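Local coordinates for protein ribosomal processing cysteine protease Prp (PDB 2G0I) that probably acts as a cysteine protease of the Prp family, whose members are linked to ribosome biogenesis, at residues B[46-52]-B[117-123]. Residues are numbered along the deposited sequence; the frame is centred on the assembly and turned at random.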
# COMPACT_ATOMS: atom_id res chain seq x y z
N ILE B 46 15.90 -0.96 -13.21
CA ILE B 46 15.47 -0.90 -11.81
C ILE B 46 14.94 0.51 -11.39
O ILE B 46 15.46 1.56 -11.78
CB ILE B 46 16.58 -1.38 -10.81
CG1 ILE B 46 17.74 -0.38 -10.74
CG2 ILE B 46 17.08 -2.85 -11.15
CD1 ILE B 46 18.58 -0.39 -9.44
N LEU B 47 13.87 0.50 -10.59
CA LEU B 47 13.37 1.74 -10.00
C LEU B 47 14.37 2.29 -9.01
O LEU B 47 14.76 1.60 -8.06
CB LEU B 47 12.03 1.47 -9.30
CG LEU B 47 10.89 1.18 -10.28
CD1 LEU B 47 9.70 0.61 -9.52
CD2 LEU B 47 10.49 2.45 -11.07
N GLU B 48 14.72 3.56 -9.19
CA GLU B 48 15.71 4.20 -8.35
C GLU B 48 15.15 5.29 -7.46
O GLU B 48 15.63 5.45 -6.36
CB GLU B 48 16.87 4.76 -9.18
CG GLU B 48 17.65 3.62 -9.88
CD GLU B 48 19.15 3.88 -9.93
OE1 GLU B 48 19.93 2.92 -9.76
OE2 GLU B 48 19.53 5.03 -10.12
N SER B 49 14.17 6.04 -7.95
CA SER B 49 13.59 7.11 -7.14
C SER B 49 12.15 7.44 -7.50
O SER B 49 11.69 7.19 -8.61
CB SER B 49 14.43 8.39 -7.23
OG SER B 49 14.39 8.95 -8.54
N VAL B 50 11.46 8.05 -6.55
CA VAL B 50 10.13 8.60 -6.83
C VAL B 50 10.00 9.91 -6.09
O VAL B 50 10.44 10.03 -4.92
CB VAL B 50 8.98 7.59 -6.52
CG1 VAL B 50 9.00 7.22 -5.05
CG2 VAL B 50 7.61 8.22 -6.85
N GLU B 51 9.44 10.89 -6.78
CA GLU B 51 9.26 12.20 -6.24
C GLU B 51 7.78 12.51 -6.31
O GLU B 51 7.20 12.35 -7.38
CB GLU B 51 10.11 13.21 -7.01
CG GLU B 51 9.86 14.65 -6.63
CD GLU B 51 10.69 15.64 -7.46
OE1 GLU B 51 11.76 15.25 -7.98
OE2 GLU B 51 10.26 16.81 -7.59
N LEU B 52 7.17 12.92 -5.20
CA LEU B 52 5.75 13.31 -5.24
C LEU B 52 5.51 14.71 -4.75
O LEU B 52 6.13 15.13 -3.79
CB LEU B 52 4.89 12.35 -4.43
CG LEU B 52 4.91 10.90 -4.89
CD1 LEU B 52 5.83 10.15 -3.96
CD2 LEU B 52 3.55 10.31 -4.91
N GLN B 117 13.04 -4.09 -5.01
CA GLN B 117 12.36 -3.75 -6.28
C GLN B 117 10.92 -4.21 -6.32
O GLN B 117 10.07 -3.57 -6.96
CB GLN B 117 13.11 -4.35 -7.48
CG GLN B 117 14.44 -3.62 -7.77
CD GLN B 117 14.21 -2.19 -8.14
OE1 GLN B 117 13.48 -1.89 -9.07
NE2 GLN B 117 14.79 -1.29 -7.38
N LEU B 118 10.65 -5.33 -5.65
CA LEU B 118 9.26 -5.81 -5.62
C LEU B 118 8.39 -4.80 -4.89
O LEU B 118 7.30 -4.49 -5.36
CB LEU B 118 9.13 -7.17 -4.94
CG LEU B 118 7.68 -7.68 -4.83
CD1 LEU B 118 6.99 -7.85 -6.18
CD2 LEU B 118 7.70 -9.00 -4.13
N LEU B 119 8.85 -4.32 -3.74
CA LEU B 119 8.10 -3.30 -2.98
C LEU B 119 7.93 -2.00 -3.78
O LEU B 119 6.84 -1.40 -3.82
CB LEU B 119 8.81 -3.02 -1.64
CG LEU B 119 8.73 -4.21 -0.65
CD1 LEU B 119 9.64 -3.92 0.55
CD2 LEU B 119 7.26 -4.40 -0.24
N PHE B 120 8.99 -1.58 -4.44
CA PHE B 120 8.97 -0.35 -5.23
C PHE B 120 8.02 -0.50 -6.44
O PHE B 120 7.31 0.45 -6.81
CB PHE B 120 10.41 -0.03 -5.71
CG PHE B 120 10.70 1.45 -5.87
CD1 PHE B 120 12.00 1.92 -5.70
CD2 PHE B 120 9.66 2.38 -6.12
CE1 PHE B 120 12.27 3.31 -5.79
CE2 PHE B 120 9.91 3.76 -6.22
CZ PHE B 120 11.24 4.22 -6.08
N GLU B 121 8.01 -1.67 -7.07
CA GLU B 121 7.09 -1.91 -8.22
C GLU B 121 5.66 -1.98 -7.74
O GLU B 121 4.75 -1.51 -8.45
CB GLU B 121 7.44 -3.20 -8.96
CG GLU B 121 8.82 -3.11 -9.65
CD GLU B 121 8.82 -2.51 -11.04
OE1 GLU B 121 7.77 -2.04 -11.54
OE2 GLU B 121 9.91 -2.58 -11.66
N ALA B 122 5.44 -2.57 -6.56
CA ALA B 122 4.07 -2.57 -5.98
C ALA B 122 3.57 -1.16 -5.74
O ALA B 122 2.42 -0.86 -5.95
CB ALA B 122 4.06 -3.32 -4.70
N PHE B 123 4.45 -0.30 -5.25
CA PHE B 123 4.12 1.12 -5.06
C PHE B 123 3.81 1.78 -6.38
O PHE B 123 2.81 2.50 -6.50
CB PHE B 123 5.25 1.86 -4.33
CG PHE B 123 4.99 3.32 -4.17
CD1 PHE B 123 3.93 3.77 -3.34
CD2 PHE B 123 5.78 4.25 -4.84
CE1 PHE B 123 3.68 5.13 -3.18
CE2 PHE B 123 5.55 5.64 -4.69
CZ PHE B 123 4.49 6.07 -3.88
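The side-chain amide of Gln117 lies against the start of the strand and grips both polar backbone atoms of Leu47. Its OE1 accepts a hydrogen bond from Leu47 N at 2.9 Å, a bent bond with the donor tilted from the carbonyl plane. Gln117 NE2 reaches Leu47 O at 3.0 Å, nearly straight (167°) and on a lone pair. A bend at chi2 (-63°) folds the glutamine chain back to the strand, and the two-point grip should fix the rotation of its amide; NE2 also bonds Lys111 O. Leu47 CB sits over one face of the Phe120 ring, 3.8 Å from its centroid, a CH-pi contact. Leu47 CD1 meets the carboxylate carbon CD of Glu121 at 3.6 Å, whereas the charge of Glu121 pairs with Arg42. The CZ corner of Phe120 points edge-on at the backbone, 3.6 Å from Ser49 C, at the classic beta bulge in which Glu48 and Ser49 both face Ile41. Val50 CG1 touches CE2 of both Phe120 and Phe123, and CG2 lies in plane at the Phe123 edge. Segment 117-123 of helix 114-133 runs at 75° to 46-52 of strand 46-53 in the two-layer alpha-beta sandwich; helix 61-84 flanks Phe123, and strands 36-43 and 100-104 border the strand.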